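Local coordinates for GDSL-like protein (PDB 6HH9), which probably acts as an esterase of the SGNH hydrolase superfamily that removes acetyl groups from acetylated xylan, and here binds beta-D-mannopyranose beside its probable active site, at residues 40-45 with 192-197; 292-297 with 326-331; 305-310 with 347-352. All coordinates share one frame; numbering follows the deposited sequence.

Interaction 1 of 3, residues 40-45 with 192-197. With BMA (beta-D-mannopyranose), chain E; BMA (beta-D-mannopyranose), chain B.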
loop_
_atom_site.group_PDB
_atom_site.type_symbol
_atom_site.label_atom_id
_atom_site.label_comp_id
_atom_site.label_asym_id
_atom_site.label_seq_id
_atom_site.Cartn_x
_atom_site.Cartn_y
_atom_site.Cartn_z
ATOM N N GLY A 40 -3.237 2.182 -2.509
ATOM C CA GLY A 40 -4.462 2.058 -1.757
ATOM C C GLY A 40 -5.691 2.083 -2.656
ATOM O O GLY A 40 -5.688 1.543 -3.772
ATOM N N SER A 41 -6.750 2.732 -2.156
ATOM C CA SER A 41 -8.113 2.650 -2.707
ATOM C C SER A 41 -8.156 3.242 -4.119
ATOM O O SER A 41 -8.841 2.719 -5.020
ATOM C CB SER A 41 -9.104 3.317 -1.770
ATOM O OG SER A 41 -8.425 4.143 -0.810
ATOM N N ILE A 42 -7.401 4.324 -4.320
ATOM C CA ILE A 42 -7.425 5.041 -5.589
ATOM C C ILE A 42 -6.787 4.166 -6.678
ATOM O O ILE A 42 -7.287 4.123 -7.816
ATOM C CB ILE A 42 -6.761 6.427 -5.443
ATOM C CG1 ILE A 42 -7.531 7.294 -4.444
ATOM C CG2 ILE A 42 -6.629 7.117 -6.800
ATOM C CD1 ILE A 42 -6.882 8.609 -4.116
ATOM N N THR A 43 -5.702 3.471 -6.318
ATOM C CA THR A 43 -4.994 2.565 -7.199
ATOM C C THR A 43 -5.916 1.397 -7.593
ATOM O O THR A 43 -6.036 1.074 -8.781
ATOM C CB THR A 43 -3.676 2.105 -6.544
ATOM O OG1 THR A 43 -2.807 3.229 -6.350
ATOM C CG2 THR A 43 -2.958 1.040 -7.345
ATOM N N GLN A 44 -6.560 0.761 -6.603
ATOM C CA GLN A 44 -7.442 -0.377 -6.850
ATOM C C GLN A 44 -8.492 0.018 -7.906
ATOM O O GLN A 44 -8.786 -0.793 -8.812
ATOM C CB GLN A 44 -8.052 -0.875 -5.538
ATOM C CG GLN A 44 -8.883 -2.154 -5.658
ATOM C CD GLN A 44 -10.288 -1.946 -6.183
ATOM O OE1 GLN A 44 -10.869 -0.861 -6.068
ATOM N NE2 GLN A 44 -10.853 -2.997 -6.764
ATOM N N GLY A 45 -9.022 1.254 -7.830
ATOM C CA GLY A 45 -9.949 1.817 -8.873
ATOM C C GLY A 45 -11.163 2.596 -8.344
ATOM O O GLY A 45 -11.936 3.174 -9.136
ATOM N N LEU A 192 -11.780 12.395 -1.745
ATOM C CA LEU A 192 -10.593 11.527 -1.636
ATOM C C LEU A 192 -10.497 10.641 -2.884
ATOM O O LEU A 192 -9.484 10.647 -3.577
ATOM C CB LEU A 192 -10.712 10.720 -0.335
ATOM C CG LEU A 192 -9.731 9.566 -0.122
ATOM C CD1 LEU A 192 -8.285 9.988 -0.329
ATOM C CD2 LEU A 192 -9.892 8.988 1.273
ATOM N N HIS A 193 -11.577 9.905 -3.164
ATOM C CA HIS A 193 -11.672 8.979 -4.281
ATOM C C HIS A 193 -12.106 9.728 -5.527
ATOM O O HIS A 193 -13.187 10.310 -5.546
ATOM C CB HIS A 193 -12.662 7.854 -3.977
ATOM C CG HIS A 193 -12.272 7.104 -2.761
ATOM N ND1 HIS A 193 -12.592 7.551 -1.500
ATOM C CD2 HIS A 193 -11.507 6.005 -2.605
ATOM C CE1 HIS A 193 -12.080 6.729 -0.610
ATOM N NE2 HIS A 193 -11.399 5.772 -1.265
ATOM N N PRO A 194 -11.291 9.720 -6.606
ATOM C CA PRO A 194 -11.704 10.331 -7.862
ATOM C C PRO A 194 -12.869 9.537 -8.464
ATOM O O PRO A 194 -13.021 8.341 -8.150
ATOM C CB PRO A 194 -10.469 10.270 -8.770
ATOM C CG PRO A 194 -9.317 9.823 -7.879
ATOM C CD PRO A 194 -9.946 9.129 -6.682
ATOM N N ASN A 195 -13.678 10.213 -9.292
ATOM C CA ASN A 195 -14.661 9.562 -10.170
ATOM C C ASN A 195 -14.010 9.421 -11.559
ATOM O O ASN A 195 -12.803 9.671 -11.700
ATOM C CB ASN A 195 -15.987 10.328 -10.200
ATOM C CG ASN A 195 -15.834 11.728 -10.765
ATOM O OD1 ASN A 195 -14.807 12.057 -11.360
ATOM N ND2 ASN A 195 -16.837 12.571 -10.563
ATOM N N ASP A 196 -14.811 9.044 -12.569
ATOM C CA ASP A 196 -14.331 8.773 -13.928
ATOM C C ASP A 196 -13.489 9.947 -14.439
ATOM O O ASP A 196 -12.341 9.761 -14.875
ATOM C CB ASP A 196 -15.493 8.431 -14.870
ATOM C CG ASP A 196 -16.029 7.021 -14.670
ATOM O OD1 ASP A 196 -15.502 6.287 -13.797
ATOM O OD2 ASP A 196 -16.977 6.669 -15.366
ATOM N N ALA A 197 -14.069 11.143 -14.356
ATOM C CA ALA A 197 -13.438 12.382 -14.786
ATOM C C ALA A 197 -12.122 12.583 -14.025
ATOM O O ALA A 197 -11.096 12.875 -14.628
ATOM C CB ALA A 197 -14.392 13.535 -14.563
HETATM C C1 BMA E . -11.784 3.817 1.646
HETATM C C2 BMA E . -10.274 4.051 1.886
HETATM C C3 BMA E . -10.012 4.618 3.275
HETATM C C4 BMA E . -10.956 5.797 3.556
HETATM C C5 BMA E . -12.424 5.474 3.186
HETATM C C6 BMA E . -13.362 6.671 3.340
HETATM O O2 BMA E . -9.658 4.921 0.911
HETATM O O3 BMA E . -8.628 4.996 3.332
HETATM O O4 BMA E . -10.906 6.186 4.943
HETATM O O5 BMA E . -12.567 4.998 1.847
HETATM O O6 BMA E . -13.349 7.428 2.136
HETATM C C1 BMA B . -14.987 1.235 -1.671
HETATM C C2 BMA B . -15.458 2.489 -0.934
HETATM C C3 BMA B . -14.248 3.371 -0.615
HETATM C C4 BMA B . -13.244 2.572 0.215
HETATM C C5 BMA B . -12.922 1.265 -0.498
HETATM C C6 BMA B . -11.983 0.371 0.301
HETATM O O2 BMA B . -16.120 2.099 0.278
HETATM O O3 BMA B . -14.629 4.609 0.024
HETATM O O4 BMA B . -12.010 3.288 0.329
HETATM O O5 BMA B . -14.111 0.520 -0.798
HETATM O O6 BMA B . -11.455 -0.579 -0.625
#
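Ser-41 meets the imidazole of His-193 at the ring's edge, its CB lying near the ring plane and 3.4 Å from NE2. A weak hydrogen bond runs from Ser-41 OG to His-193 NE2, at 3.4 Å, although the position of OG is less sure because it sits too close to the chain E mannose. NE2 also has sugar partners: it gives a weak bond to O4 of the chain B mannose, and lies 2.9 Å from O2 of the chain E mannose, whose place is also less certain. O3 of the chain B sugar lies over one face of the ring. Beside this polar edge, Ile-42 supplies the apolar part of the contact. Its CG1 points away from its own carbonyl carbon (chi1 -62°), which carries CD1 to 3.3 Å from the backbone O of Leu-192 and 4.3 Å from Leu-192 CD1. CG1 itself rests 3.8 Å from Pro-194 CD; a branched side chain suits this spot because CG2 covers the same proline ring. Ser-41 starts helix 41-44 just past strand 33-39, with Gly-40 as N-cap, as the nucleophile of SGNH hydrolases does, and with His-193 and Asp-190 it has the geometry of a Ser-His-Asp triad, consistent with a catalytic role. In the second shell, Asp-190 OD2 accepts a hydrogen bond from His-193 ND1, fixing the ring's rotation. Replacing His-193 by an alanine would probably leave Asp-190 and Ser-41 without the ring that links them and strip both sugars of a polar partner. Thr-188 OG1 bonds to His-193 O.

Interaction 2 of 3, residues 292-297 with 326-331; sequences QYRKSV and WGDKLE. With BMA (beta-D-mannopyranose), chain E; BMA (beta-D-mannopyranose), chain B.
Tyr-293, Arg-294 and Lys-295 pair with Glu-331, Leu-330 and Lys-329 as antiparallel strands, their short axes 4.8 Å apart at 148°, with two-way backbone hydrogen bonds at the Tyr-293/Glu-331 and Lys-295/Lys-329 pairs. On the face carrying Tyr-293, Lys-295, Lys-329 and Glu-331, charge dominates. Glu-331 OE1 is gripped by two ammonium groups that come from opposite faces of the carboxylate plane: Lys-295 NZ at 2.8 Å on the anti side and Lys-329 NZ at 2.9 Å on the syn side. Shared between them, the carboxylate probably offsets the repulsion of Lys-295 NZ and Lys-329 NZ, which are 5.3 Å apart. The bend of Glu-331 at chi2 (60°) turns its acid end toward the lysines while CB stays over the face of the Tyr-293 ring, a CH-pi contact 4.1 Å from the centroid. The phenol's own OH bonds to Asp-333. On the opposite face Arg-294 pairs with Leu-330, its guanidinium engaging Pro-360 O and, by cation-pi, Phe-267. Gln-292 NE2 packs 3.4 Å from Leu-330 CD2, and one water joins NE2 to Leu-330 O, while Gln-292 OE1 bonds to Ser-365 OG. Where the strand pairing ends, Asp-328 takes over: its OD1 accepts the backbone N of Val-297 at 2.9 Å, nearly straight at 166°, tying the two loops together. Gly-327, with a positive phi, suits this loop because a side chain there would be crowded by Trp-326 CE3. Trp-326 then lays its indole face against C5 of the chain E mannose, 3.6 Å from CD2, the aromatic-on-sugar stacking characteristic of carbohydrate-binding sites, set here at the end of an antiparallel beta-sheet.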
loop_
_atom_site.group_PDB
_atom_site.type_symbol
_atom_site.label_atom_id
_atom_site.label_comp_id
_atom_site.label_asym_id
_atom_site.label_seq_id
_atom_site.Cartn_x
_atom_site.Cartn_y
_atom_site.Cartn_z
ATOM N N GLN A 292 -2.697 -7.570 11.779
ATOM C CA GLN A 292 -3.739 -7.231 10.804
ATOM C C GLN A 292 -5.027 -7.909 11.254
ATOM O O GLN A 292 -5.008 -9.093 11.528
ATOM C CB GLN A 292 -3.380 -7.711 9.396
ATOM C CG GLN A 292 -2.716 -6.669 8.508
ATOM C CD GLN A 292 -2.532 -7.135 7.077
ATOM O OE1 GLN A 292 -2.118 -8.264 6.819
ATOM N NE2 GLN A 292 -2.808 -6.248 6.131
ATOM N N TYR A 293 -6.123 -7.151 11.323
ATOM C CA TYR A 293 -7.429 -7.686 11.722
ATOM C C TYR A 293 -8.520 -6.859 11.043
ATOM O O TYR A 293 -8.256 -5.773 10.571
ATOM C CB TYR A 293 -7.565 -7.740 13.256
ATOM C CG TYR A 293 -7.428 -6.408 13.943
ATOM C CD1 TYR A 293 -6.190 -5.819 14.136
ATOM C CD2 TYR A 293 -8.543 -5.710 14.354
ATOM C CE1 TYR A 293 -6.064 -4.575 14.725
ATOM C CE2 TYR A 293 -8.438 -4.469 14.956
ATOM C CZ TYR A 293 -7.197 -3.895 15.140
ATOM O OH TYR A 293 -7.116 -2.649 15.706
ATOM N N ARG A 294 -9.739 -7.404 11.008
ATOM C CA ARG A 294 -10.931 -6.723 10.485
ATOM C C ARG A 294 -11.524 -5.781 11.540
ATOM O O ARG A 294 -11.754 -6.159 12.694
ATOM C CB ARG A 294 -12.019 -7.736 10.115
ATOM C CG ARG A 294 -13.313 -7.105 9.619
ATOM C CD ARG A 294 -14.183 -8.123 8.900
ATOM N NE ARG A 294 -14.578 -9.174 9.819
ATOM C CZ ARG A 294 -15.014 -10.384 9.480
ATOM N NH1 ARG A 294 -15.170 -10.726 8.208
ATOM N NH2 ARG A 294 -15.272 -11.261 10.438
ATOM N N LYS A 295 -11.759 -4.540 11.116
ATOM C CA LYS A 295 -12.710 -3.658 11.765
ATOM C C LYS A 295 -14.001 -3.756 10.957
ATOM O O LYS A 295 -13.996 -3.467 9.749
ATOM C CB LYS A 295 -12.137 -2.241 11.888
ATOM C CG LYS A 295 -11.167 -2.077 13.053
ATOM C CD LYS A 295 -10.570 -0.698 13.233
ATOM C CE LYS A 295 -9.855 -0.587 14.566
ATOM N NZ LYS A 295 -8.867 0.518 14.595
ATOM N N SER A 296 -15.066 -4.234 11.617
ATOM C CA SER A 296 -16.357 -4.521 10.966
ATOM C C SER A 296 -17.263 -3.283 10.954
ATOM O O SER A 296 -17.428 -2.644 12.005
ATOM C CB SER A 296 -17.027 -5.669 11.670
ATOM O OG SER A 296 -18.230 -6.031 11.014
ATOM N N VAL A 297 -17.843 -2.956 9.784
ATOM C CA VAL A 297 -18.999 -1.989 9.682
ATOM C C VAL A 297 -20.263 -2.612 10.278
ATOM O O VAL A 297 -21.153 -1.845 10.666
ATOM C CB VAL A 297 -19.364 -1.474 8.272
ATOM C CG1 VAL A 297 -18.670 -0.171 7.946
ATOM C CG2 VAL A 297 -19.186 -2.483 7.159
ATOM N N TRP A 326 -18.002 3.627 6.264
ATOM C CA TRP A 326 -17.843 3.562 4.803
ATOM C C TRP A 326 -17.761 2.107 4.327
ATOM O O TRP A 326 -18.029 1.813 3.167
ATOM C CB TRP A 326 -16.611 4.366 4.352
ATOM C CG TRP A 326 -15.333 4.007 5.048
ATOM C CD1 TRP A 326 -14.750 4.681 6.081
ATOM C CD2 TRP A 326 -14.457 2.901 4.754
ATOM N NE1 TRP A 326 -13.581 4.068 6.451
ATOM C CE2 TRP A 326 -13.375 2.976 5.655
ATOM C CE3 TRP A 326 -14.469 1.869 3.813
ATOM C CZ2 TRP A 326 -12.323 2.064 5.638
ATOM C CZ3 TRP A 326 -13.433 0.963 3.798
ATOM C CH2 TRP A 326 -12.380 1.054 4.707
ATOM N N GLY A 327 -17.339 1.219 5.228
ATOM C CA GLY A 327 -17.104 -0.201 4.925
ATOM C C GLY A 327 -16.114 -0.810 5.906
ATOM O O GLY A 327 -15.638 -0.132 6.818
ATOM N N ASP A 328 -15.823 -2.096 5.707
ATOM C CA ASP A 328 -14.875 -2.846 6.501
ATOM C C ASP A 328 -13.457 -2.333 6.223
ATOM O O ASP A 328 -13.139 -1.917 5.105
ATOM C CB ASP A 328 -14.951 -4.338 6.188
ATOM C CG ASP A 328 -16.209 -5.035 6.678
ATOM O OD1 ASP A 328 -16.847 -4.521 7.618
ATOM O OD2 ASP A 328 -16.529 -6.109 6.118
ATOM N N LYS A 329 -12.622 -2.334 7.266
ATOM C CA LYS A 329 -11.252 -1.890 7.163
ATOM C C LYS A 329 -10.327 -3.053 7.511
ATOM O O LYS A 329 -10.543 -3.766 8.498
ATOM C CB LYS A 329 -10.968 -0.726 8.107
ATOM C CG LYS A 329 -9.504 -0.307 8.159
ATOM C CD LYS A 329 -9.247 0.892 9.027
ATOM C CE LYS A 329 -7.976 1.628 8.656
ATOM N NZ LYS A 329 -7.471 2.406 9.809
ATOM N N LEU A 330 -9.276 -3.210 6.714
ATOM C CA LEU A 330 -8.187 -4.100 7.039
ATOM C C LEU A 330 -7.185 -3.323 7.890
ATOM O O LEU A 330 -6.270 -2.682 7.382
ATOM C CB LEU A 330 -7.570 -4.595 5.733
ATOM C CG LEU A 330 -6.432 -5.597 5.881
ATOM C CD1 LEU A 330 -6.908 -6.873 6.560
ATOM C CD2 LEU A 330 -5.825 -5.889 4.517
ATOM N N GLU A 331 -7.394 -3.357 9.202
ATOM C CA GLU A 331 -6.561 -2.582 10.112
ATOM C C GLU A 331 -5.183 -3.255 10.237
ATOM O O GLU A 331 -5.052 -4.448 10.080
ATOM C CB GLU A 331 -7.250 -2.442 11.470
ATOM C CG GLU A 331 -6.562 -1.466 12.407
ATOM C CD GLU A 331 -6.469 -0.046 11.888
ATOM O OE1 GLU A 331 -7.372 0.768 12.195
ATOM O OE2 GLU A 331 -5.501 0.241 11.168
HETATM C C1 BMA E . -11.784 3.817 1.646
HETATM C C2 BMA E . -10.274 4.051 1.886
HETATM C C3 BMA E . -10.012 4.618 3.275
HETATM C C4 BMA E . -10.956 5.797 3.556
HETATM C C5 BMA E . -12.424 5.474 3.186
HETATM C C6 BMA E . -13.362 6.671 3.340
HETATM O O2 BMA E . -9.658 4.921 0.911
HETATM O O3 BMA E . -8.628 4.996 3.332
HETATM O O4 BMA E . -10.906 6.186 4.943
HETATM O O5 BMA E . -12.567 4.998 1.847
HETATM O O6 BMA E . -13.349 7.428 2.136
HETATM C C1 BMA B . -14.987 1.235 -1.671
HETATM C C2 BMA B . -15.458 2.489 -0.934
HETATM C C3 BMA B . -14.248 3.371 -0.615
HETATM C C4 BMA B . -13.244 2.572 0.215
HETATM C C5 BMA B . -12.922 1.265 -0.498
HETATM C C6 BMA B . -11.983 0.371 0.301
HETATM O O2 BMA B . -16.120 2.099 0.278
HETATM O O3 BMA B . -14.629 4.609 0.024
HETATM O O4 BMA B . -12.010 3.288 0.329
HETATM O O5 BMA B . -14.111 0.520 -0.798
HETATM O O6 BMA B . -11.455 -0.579 -0.625
HETATM O O HOH W 1 -3.609 -3.544 6.405
#

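Interaction 3 of 3, residues 305-310 with 347-352; sequences EIIVDG and EVRLTE
Glu-305, Ile-306 and Ile-307 run antiparallel to Arg-349, Val-348 and Glu-347 within a five-stranded antiparallel sheet, where strand 342-352 lies between 279-286 and 303-308. Backbone hydrogen bonds come in two reciprocal pairs: Glu-305 N to Arg-349 O at 2.8 Å and Arg-349 N to Glu-305 O, then Ile-307 N to Glu-347 O at 2.8 Å and Glu-347 N to Ile-307 O. The central pair adds CA-H...O contacts, Ile-306 CA lying 3.1 Å from Glu-347 O. Apolar packing joins that pair, where beta-branched residues suit an extended backbone: Ile-306 CG1 crosses to Val-348 CG2 at 4.0 Å, and Ile-335 of strand 329-336 covers Ile-306 from the neighbouring sheet. Glu-305, Arg-349 and Glu-347 share the other face with Ile-307, whose CD1 comes near Glu-347 OE1. Glu-305 and Arg-349 lie alongside each other, but Glu-305 OE2 stays 4.5 Å from Arg-349 NE, beyond a salt bridge; Arg-349 NH1 and Glu-347 OE2 make only a long one. At the strand end, Thr-351 and Glu-352 both face Val-303, forming a classic beta bulge. There Thr-351 CG2, opposite its carbonyl carbon (chi1 60°), reaches across the Glu-305 chain to rest 3.5 Å from Glu-305 CG.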
loop_
_atom_site.group_PDB
_atom_site.type_symbol
_atom_site.label_atom_id
_atom_site.label_comp_id
_atom_site.label_asym_id
_atom_site.label_seq_id
_atom_site.Cartn_x
_atom_site.Cartn_y
_atom_site.Cartn_z
ATOM N N GLU A 305 -7.353 -8.773 22.622
ATOM C CA GLU A 305 -6.097 -8.117 22.959
ATOM C C GLU A 305 -4.948 -8.964 22.421
ATOM O O GLU A 305 -5.101 -10.180 22.265
ATOM C CB GLU A 305 -5.946 -7.917 24.464
ATOM C CG GLU A 305 -5.791 -9.227 25.210
ATOM C CD GLU A 305 -5.761 -9.104 26.722
ATOM O OE1 GLU A 305 -5.999 -7.975 27.232
ATOM O OE2 GLU A 305 -5.522 -10.146 27.370
ATOM N N ILE A 306 -3.821 -8.299 22.149
ATOM C CA ILE A 306 -2.586 -8.939 21.650
ATOM C C ILE A 306 -1.471 -8.702 22.679
ATOM O O ILE A 306 -1.295 -7.590 23.163
ATOM C CB ILE A 306 -2.202 -8.454 20.228
ATOM C CG1 ILE A 306 -0.969 -9.180 19.694
ATOM C CG2 ILE A 306 -2.016 -6.947 20.159
ATOM C CD1 ILE A 306 -0.631 -8.856 18.250
ATOM N N ILE A 307 -0.757 -9.783 23.023
ATOM C CA ILE A 307 0.309 -9.790 24.036
ATOM C C ILE A 307 1.634 -10.193 23.361
ATOM O O ILE A 307 1.716 -11.178 22.610
ATOM C CB ILE A 307 -0.088 -10.739 25.190
ATOM C CG1 ILE A 307 -1.405 -10.315 25.845
ATOM C CG2 ILE A 307 1.001 -10.840 26.236
ATOM C CD1 ILE A 307 -2.284 -11.465 26.258
ATOM N N VAL A 308 2.686 -9.424 23.635
ATOM C CA VAL A 308 4.003 -9.700 23.080
ATOM C C VAL A 308 4.955 -10.084 24.227
ATOM O O VAL A 308 5.190 -9.282 25.128
ATOM C CB VAL A 308 4.523 -8.478 22.309
ATOM C CG1 VAL A 308 5.973 -8.663 21.896
ATOM C CG2 VAL A 308 3.644 -8.158 21.111
ATOM N N ASP A 309 5.481 -11.314 24.180
ATOM C CA ASP A 309 6.487 -11.835 25.139
ATOM C C ASP A 309 5.877 -11.941 26.545
ATOM O O ASP A 309 6.532 -11.684 27.540
ATOM C CB ASP A 309 7.770 -10.989 25.103
ATOM C CG ASP A 309 8.466 -11.030 23.751
ATOM O OD1 ASP A 309 8.407 -12.100 23.085
ATOM O OD2 ASP A 309 9.045 -10.001 23.362
ATOM N N GLY A 310 4.603 -12.329 26.611
ATOM C CA GLY A 310 3.934 -12.644 27.870
ATOM C C GLY A 310 3.622 -11.412 28.708
ATOM O O GLY A 310 3.148 -11.553 29.820
ATOM N N GLU A 347 0.532 -13.514 21.290
ATOM C CA GLU A 347 -0.752 -14.136 21.598
ATOM C C GLU A 347 -1.874 -13.144 21.288
ATOM O O GLU A 347 -1.728 -11.945 21.543
ATOM C CB GLU A 347 -0.826 -14.583 23.063
ATOM C CG GLU A 347 -1.939 -15.606 23.322
ATOM C CD GLU A 347 -2.311 -15.825 24.783
ATOM O OE1 GLU A 347 -1.550 -15.353 25.661
ATOM O OE2 GLU A 347 -3.370 -16.460 25.042
ATOM N N VAL A 348 -2.970 -13.665 20.731
ATOM C CA VAL A 348 -4.189 -12.926 20.508
ATOM C C VAL A 348 -5.343 -13.680 21.185
ATOM O O VAL A 348 -5.566 -14.843 20.911
ATOM C CB VAL A 348 -4.453 -12.724 19.006
ATOM C CG1 VAL A 348 -5.664 -11.847 18.758
ATOM C CG2 VAL A 348 -3.248 -12.147 18.288
ATOM N N ARG A 349 -6.068 -13.002 22.084
ATOM C CA ARG A 349 -7.228 -13.604 22.730
ATOM C C ARG A 349 -8.417 -12.633 22.743
ATOM O O ARG A 349 -8.272 -11.410 22.832
ATOM C CB ARG A 349 -6.884 -14.147 24.122
ATOM C CG ARG A 349 -6.226 -13.181 25.094
ATOM C CD ARG A 349 -5.859 -13.923 26.383
ATOM N NE ARG A 349 -7.030 -14.332 27.169
ATOM C CZ ARG A 349 -7.428 -15.591 27.392
ATOM N NH1 ARG A 349 -6.743 -16.612 26.903
ATOM N NH2 ARG A 349 -8.511 -15.823 28.123
ATOM N N LEU A 350 -9.604 -13.227 22.609
ATOM C CA LEU A 350 -10.856 -12.499 22.655
ATOM C C LEU A 350 -11.124 -12.144 24.113
ATOM O O LEU A 350 -11.058 -13.005 24.953
ATOM C CB LEU A 350 -11.969 -13.371 22.057
ATOM C CG LEU A 350 -12.287 -13.127 20.581
ATOM C CD1 LEU A 350 -11.041 -12.986 19.732
ATOM C CD2 LEU A 350 -13.166 -14.226 20.034
ATOM N N THR A 351 -11.355 -10.857 24.373
ATOM C CA THR A 351 -11.570 -10.320 25.700
ATOM C C THR A 351 -13.034 -9.902 25.912
ATOM O O THR A 351 -13.446 -9.752 27.060
ATOM C CB THR A 351 -10.687 -9.095 25.968
ATOM O OG1 THR A 351 -11.004 -8.093 25.001
ATOM C CG2 THR A 351 -9.209 -9.410 25.934
ATOM N N GLU A 352 -13.787 -9.643 24.828
ATOM C CA GLU A 352 -15.205 -9.209 24.887
ATOM C C GLU A 352 -15.937 -9.805 23.683
ATOM O O GLU A 352 -15.440 -9.748 22.570
ATOM C CB GLU A 352 -15.351 -7.675 24.897
ATOM C CG GLU A 352 -14.408 -6.947 25.864
ATOM C CD GLU A 352 -14.384 -5.420 25.853
ATOM O OE1 GLU A 352 -13.452 -4.853 26.446
ATOM O OE2 GLU A 352 -15.274 -4.793 25.246
#

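Along the chain, interaction 1 closes before the other two begin, whereas interactions 2 and 3 alternate: strands 288-295 and 303-308 follow one another, as do 329-336 and 342-352. The centres of interactions 1 and 2 lie about 19 Å apart, as do those of 2 and 3, while 1 and 3 are about 36 Å apart. Interaction 1 belongs to the SGNH hydrolase part, beside its six-stranded mixed sheet; interactions 2 and 3 belong to two antiparallel sheets of the later chain. Both 40-45/192-197 and 292-297/326-331 touch the same two mannoses, so the sugar site is built from both regions, while interaction 3 lies well away from it.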